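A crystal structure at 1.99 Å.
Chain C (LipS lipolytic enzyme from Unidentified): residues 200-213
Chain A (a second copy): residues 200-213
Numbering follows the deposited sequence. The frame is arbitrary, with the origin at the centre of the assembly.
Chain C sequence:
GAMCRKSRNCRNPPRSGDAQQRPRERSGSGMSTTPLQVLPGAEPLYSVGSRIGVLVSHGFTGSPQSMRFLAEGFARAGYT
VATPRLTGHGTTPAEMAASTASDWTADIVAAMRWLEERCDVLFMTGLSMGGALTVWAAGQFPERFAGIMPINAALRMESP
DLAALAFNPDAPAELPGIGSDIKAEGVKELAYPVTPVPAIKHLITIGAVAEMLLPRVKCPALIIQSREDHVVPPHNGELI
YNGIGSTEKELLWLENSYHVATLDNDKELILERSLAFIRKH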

# COMPACT_ATOMS: atom_id res chain seq x y z
N ILE C 200 -5.97 -6.35 -7.51
CA ILE C 200 -4.49 -6.17 -7.26
C ILE C 200 -4.08 -5.00 -6.28
O ILE C 200 -3.13 -5.14 -5.46
CB ILE C 200 -3.68 -5.99 -8.61
CG1 ILE C 200 -3.82 -7.32 -9.48
CG2 ILE C 200 -2.26 -5.49 -8.34
CD1 ILE C 200 -3.14 -7.28 -10.90
N LYS C 201 -4.81 -3.91 -6.35
CA LYS C 201 -4.50 -2.74 -5.49
C LYS C 201 -4.59 -3.14 -3.95
O LYS C 201 -3.72 -2.78 -3.14
CB LYS C 201 -5.40 -1.56 -5.87
CG LYS C 201 -6.82 -1.67 -5.46
CD LYS C 201 -7.73 -0.49 -5.88
CE LYS C 201 -7.92 -0.41 -7.41
NZ LYS C 201 -8.89 -1.44 -7.97
N HIS C 202 -5.58 -3.98 -3.64
CA HIS C 202 -5.77 -4.52 -2.27
C HIS C 202 -4.70 -5.45 -1.80
O HIS C 202 -4.38 -5.43 -0.59
CB HIS C 202 -7.15 -5.17 -2.29
CG HIS C 202 -8.18 -4.13 -2.59
ND1 HIS C 202 -9.00 -4.15 -3.72
CD2 HIS C 202 -8.51 -3.02 -1.89
CE1 HIS C 202 -9.78 -3.08 -3.71
NE2 HIS C 202 -9.52 -2.39 -2.59
N LEU C 203 -4.13 -6.27 -2.68
CA LEU C 203 -2.98 -7.04 -2.27
C LEU C 203 -1.86 -6.16 -1.82
O LEU C 203 -1.17 -6.42 -0.79
CB LEU C 203 -2.50 -7.96 -3.40
CG LEU C 203 -1.15 -8.70 -3.29
CD1 LEU C 203 -1.03 -9.70 -2.19
CD2 LEU C 203 -0.72 -9.44 -4.63
N ILE C 204 -1.56 -5.12 -2.60
CA ILE C 204 -0.38 -4.26 -2.30
C ILE C 204 -0.67 -3.45 -0.98
O ILE C 204 0.23 -3.28 -0.16
CB ILE C 204 -0.13 -3.24 -3.51
CG1 ILE C 204 0.58 -3.98 -4.68
CG2 ILE C 204 0.80 -2.14 -3.07
CD1 ILE C 204 0.42 -3.34 -6.09
N THR C 205 -1.91 -3.04 -0.80
CA THR C 205 -2.32 -2.23 0.37
C THR C 205 -2.04 -3.05 1.67
O THR C 205 -1.34 -2.60 2.63
CB THR C 205 -3.85 -1.83 0.35
OG1 THR C 205 -4.14 -0.94 -0.76
CG2 THR C 205 -4.22 -1.09 1.68
N ILE C 206 -2.54 -4.31 1.68
CA ILE C 206 -2.34 -5.17 2.84
C ILE C 206 -0.87 -5.34 3.10
O ILE C 206 -0.45 -5.28 4.27
CB ILE C 206 -2.95 -6.63 2.69
CG1 ILE C 206 -4.45 -6.60 2.52
CG2 ILE C 206 -2.56 -7.49 3.96
CD1 ILE C 206 -5.05 -6.11 3.72
N GLY C 207 -0.08 -5.62 2.04
CA GLY C 207 1.32 -5.80 2.29
C GLY C 207 1.98 -4.54 2.89
O GLY C 207 2.83 -4.60 3.83
N ALA C 208 1.63 -3.39 2.35
CA ALA C 208 2.22 -2.13 2.90
C ALA C 208 1.79 -1.78 4.38
O ALA C 208 2.61 -1.31 5.19
CB ALA C 208 1.89 -0.97 1.99
N VAL C 209 0.52 -1.99 4.70
CA VAL C 209 0.04 -1.72 6.05
C VAL C 209 0.78 -2.65 7.01
O VAL C 209 1.31 -2.21 8.04
CB VAL C 209 -1.49 -1.81 6.17
CG1 VAL C 209 -1.92 -1.79 7.71
CG2 VAL C 209 -2.15 -0.62 5.37
N ALA C 210 0.92 -3.93 6.63
CA ALA C 210 1.66 -4.90 7.49
C ALA C 210 3.06 -4.53 7.70
O ALA C 210 3.58 -4.63 8.87
CB ALA C 210 1.61 -6.38 6.89
N GLU C 211 3.75 -4.22 6.58
CA GLU C 211 5.10 -3.75 6.71
C GLU C 211 5.23 -2.56 7.71
O GLU C 211 6.18 -2.50 8.50
CB GLU C 211 5.69 -3.33 5.36
CG GLU C 211 7.23 -3.10 5.55
CD GLU C 211 7.98 -2.69 4.21
OE1 GLU C 211 7.41 -2.76 3.14
OE2 GLU C 211 9.17 -2.32 4.24
N MET C 212 4.36 -1.56 7.58
CA MET C 212 4.44 -0.37 8.46
C MET C 212 4.12 -0.68 9.98
O MET C 212 4.66 -0.02 10.90
CB MET C 212 3.46 0.69 7.93
CG MET C 212 3.84 2.15 8.43
SD MET C 212 2.80 3.46 7.79
CE MET C 212 2.87 3.10 5.97
N LEU C 213 3.28 -1.70 10.23
CA LEU C 213 3.05 -2.21 11.59
C LEU C 213 4.15 -3.06 12.27
O LEU C 213 4.11 -3.28 13.49
CB LEU C 213 1.80 -3.06 11.58
CG LEU C 213 0.52 -2.31 11.37
CD1 LEU C 213 -0.72 -3.27 11.19
CD2 LEU C 213 0.24 -1.42 12.59
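Chain A, residues 200-213: IKHLITIGAVAEML

Chain A repeats chain C in conformation as well as in sequence: its residues 200-213 form an α-helix, with backbone angles near -60°/-40° through most of its length and i to i+4 hydrogen bonds such as A:Thr205 N to A:Lys201 O at 2.9 Å. The two helices cross almost at right angles. Their N-to-C directions differ by 99°, the signed crossing angle is also 99°, and the axes approach to 9.0 Å. At such an angle the helices diverge quickly, so contact is concentrated around the crossing point and buries 492 Å², both sides summed. Like residues meet there: the CA atoms of A:Thr205 and C:Thr205 are 5.0 Å apart, and those of A:Ala208 and C:Ala208 are 6.3 Å apart.

A:Ile200 starts the stretch out of reach of chain C. A:Lys201 follows with its CA-to-CB bond sideways, and the end of its long side chain leads away, which keeps the charged amine out of an otherwise largely apolar contact. Its backbone matters more here, for the carbonyl A:Lys201 O lies 4.3 Å from C:Thr205 CG2. A:His202 and A:Leu203 belong to other faces of the helix and make no contact.

A:Ile204 points toward chain C and gives up 80 Å² to it, the largest share on chain A. Its branched side chain is broad enough to meet three partners: A:Ile204 CG2 lies 4.0 Å from each of C:Ala208 CB, C:Val209 CG2 and C:Met212 CE.

A:Thr205 forms, with C:Thr205, the closer of the two CA pairs in register. Its chi1 of -61° (m) places A:Thr205 OG1 2.5 Å from C:Thr205 OG1, a short hydrogen bond in which either hydroxyl could be the donor. Each hydroxyl also lies near the carbonyl one turn earlier in its own helix, with A:Thr205 OG1 2.8 Å from A:Lys201 O and C:Thr205 OG1 3.0 Å from C:Lys201 O. A small polar side chain suits this buried spot, because it permits close backbones while providing a hydrogen-bonding group.

A:Ile206 and A:Gly207 lie out of reach of the partner helix. One turn beyond A:Ile204, A:Ala208 points toward chain C, and A:Ala208 CB packs 3.7 Å from C:Ala208 CB. The methyl is small enough to let the helices come close, yet it still makes van der Waals contact across the crossing. A:Ala208 CB also rests 3.8 Å from C:Ile204 CG2. A:Val209 sets its CA-to-CB bond sideways and adds a branched apolar surface at the flank, with A:Val209 CG2 3.9 Å from C:Ile204 CG2.

A:Ala210 is out of reach. A:Glu211 has its CA-to-CB bond toward chain C, but A:Glu211 OE1 stops 6.1 Å from C:Glu211 OE1, too far for contact, and is hydrogen-bonded elsewhere in the structure. The flexible thioether of A:Met212 spans the widening gap, bringing A:Met212 CE to 3.8 Å from C:Ile204 CG1. A:Leu213 closes the stretch facing elsewhere, its amide making two weak hydrogen bonds within the helix.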

# COMPACT_ATOMS: atom_id res chain seq x y z
N ILE A 200 -7.27 7.04 5.44
CA ILE A 200 -5.87 6.80 5.69
C ILE A 200 -5.27 5.59 4.85
O ILE A 200 -4.09 5.66 4.38
CB ILE A 200 -5.63 6.59 7.16
CG1 ILE A 200 -5.76 7.93 7.92
CG2 ILE A 200 -4.28 6.00 7.46
CD1 ILE A 200 -5.72 7.78 9.53
N LYS A 201 -6.07 4.53 4.68
CA LYS A 201 -5.55 3.38 3.93
C LYS A 201 -5.17 3.79 2.48
O LYS A 201 -4.24 3.21 1.92
CB LYS A 201 -6.60 2.22 3.90
CG LYS A 201 -7.97 2.61 3.32
CD LYS A 201 -8.98 1.50 3.69
CE LYS A 201 -10.43 1.89 3.68
NZ LYS A 201 -10.85 2.54 4.98
N HIS A 202 -5.92 4.72 1.90
CA HIS A 202 -5.72 5.16 0.55
C HIS A 202 -4.42 6.01 0.33
O HIS A 202 -3.80 5.94 -0.75
CB HIS A 202 -6.99 5.93 0.23
CG HIS A 202 -8.17 5.01 0.07
ND1 HIS A 202 -9.29 5.05 0.90
CD2 HIS A 202 -8.36 3.99 -0.78
CE1 HIS A 202 -10.14 4.11 0.53
NE2 HIS A 202 -9.64 3.50 -0.53
N LEU A 203 -4.04 6.81 1.33
CA LEU A 203 -2.73 7.44 1.36
C LEU A 203 -1.61 6.42 1.32
O LEU A 203 -0.54 6.64 0.67
CB LEU A 203 -2.55 8.28 2.65
CG LEU A 203 -1.24 8.94 3.01
CD1 LEU A 203 -0.81 9.98 1.92
CD2 LEU A 203 -1.28 9.59 4.46
N ILE A 204 -1.74 5.43 2.18
CA ILE A 204 -0.69 4.44 2.30
C ILE A 204 -0.67 3.61 0.95
O ILE A 204 0.39 3.33 0.43
CB ILE A 204 -0.95 3.52 3.48
CG1 ILE A 204 -0.80 4.29 4.80
CG2 ILE A 204 -0.07 2.18 3.39
CD1 ILE A 204 -1.17 3.42 6.06
N THR A 205 -1.83 3.31 0.39
CA THR A 205 -1.82 2.59 -0.88
C THR A 205 -1.14 3.35 -2.05
O THR A 205 -0.39 2.76 -2.88
CB THR A 205 -3.30 2.32 -1.34
OG1 THR A 205 -3.96 1.53 -0.36
CG2 THR A 205 -3.37 1.54 -2.65
N ILE A 206 -1.46 4.63 -2.18
CA ILE A 206 -0.85 5.42 -3.28
C ILE A 206 0.63 5.43 -3.08
O ILE A 206 1.35 5.28 -4.01
CB ILE A 206 -1.30 6.89 -3.32
CG1 ILE A 206 -2.80 7.04 -3.61
CG2 ILE A 206 -0.41 7.73 -4.29
CD1 ILE A 206 -3.12 6.67 -4.95
N GLY A 207 1.10 5.67 -1.84
CA GLY A 207 2.53 5.67 -1.65
C GLY A 207 3.24 4.33 -2.06
O GLY A 207 4.37 4.31 -2.66
N ALA A 208 2.58 3.23 -1.68
CA ALA A 208 3.13 1.86 -1.93
C ALA A 208 3.16 1.57 -3.40
O ALA A 208 4.12 1.03 -3.89
CB ALA A 208 2.24 0.79 -1.20
N VAL A 209 2.11 1.91 -4.12
CA VAL A 209 2.12 1.67 -5.54
C VAL A 209 3.21 2.54 -6.27
O VAL A 209 4.07 2.01 -7.00
CB VAL A 209 0.73 1.87 -6.08
CG1 VAL A 209 0.71 1.82 -7.65
CG2 VAL A 209 -0.13 0.79 -5.54
N ALA A 210 3.31 3.83 -5.89
CA ALA A 210 4.32 4.66 -6.45
C ALA A 210 5.70 4.11 -6.10
O ALA A 210 6.58 4.09 -6.98
CB ALA A 210 4.17 6.19 -5.94
N GLU A 211 5.95 3.66 -4.86
CA GLU A 211 7.33 3.20 -4.63
C GLU A 211 7.71 1.97 -5.55
O GLU A 211 8.80 1.84 -6.04
CB GLU A 211 7.51 2.86 -3.15
CG GLU A 211 8.85 2.09 -2.89
CD GLU A 211 9.18 1.73 -1.44
OE1 GLU A 211 8.38 1.97 -0.51
OE2 GLU A 211 10.29 1.18 -1.20
N MET A 212 6.76 1.07 -5.77
CA MET A 212 6.99 -0.20 -6.52
C MET A 212 7.13 0.14 -8.01
O MET A 212 7.69 -0.67 -8.81
CB MET A 212 5.78 -1.13 -6.35
CG MET A 212 6.07 -2.67 -6.73
SD MET A 212 4.67 -3.78 -6.43
CE MET A 212 4.33 -3.54 -4.65
N LEU A 213 6.62 1.32 -8.39
CA LEU A 213 6.69 1.74 -9.80
C LEU A 213 7.98 2.47 -10.12
O LEU A 213 8.34 2.71 -11.34
CB LEU A 213 5.48 2.61 -10.18
CG LEU A 213 4.16 2.02 -10.56
CD1 LEU A 213 3.06 3.12 -10.75
CD2 LEU A 213 4.37 1.16 -11.82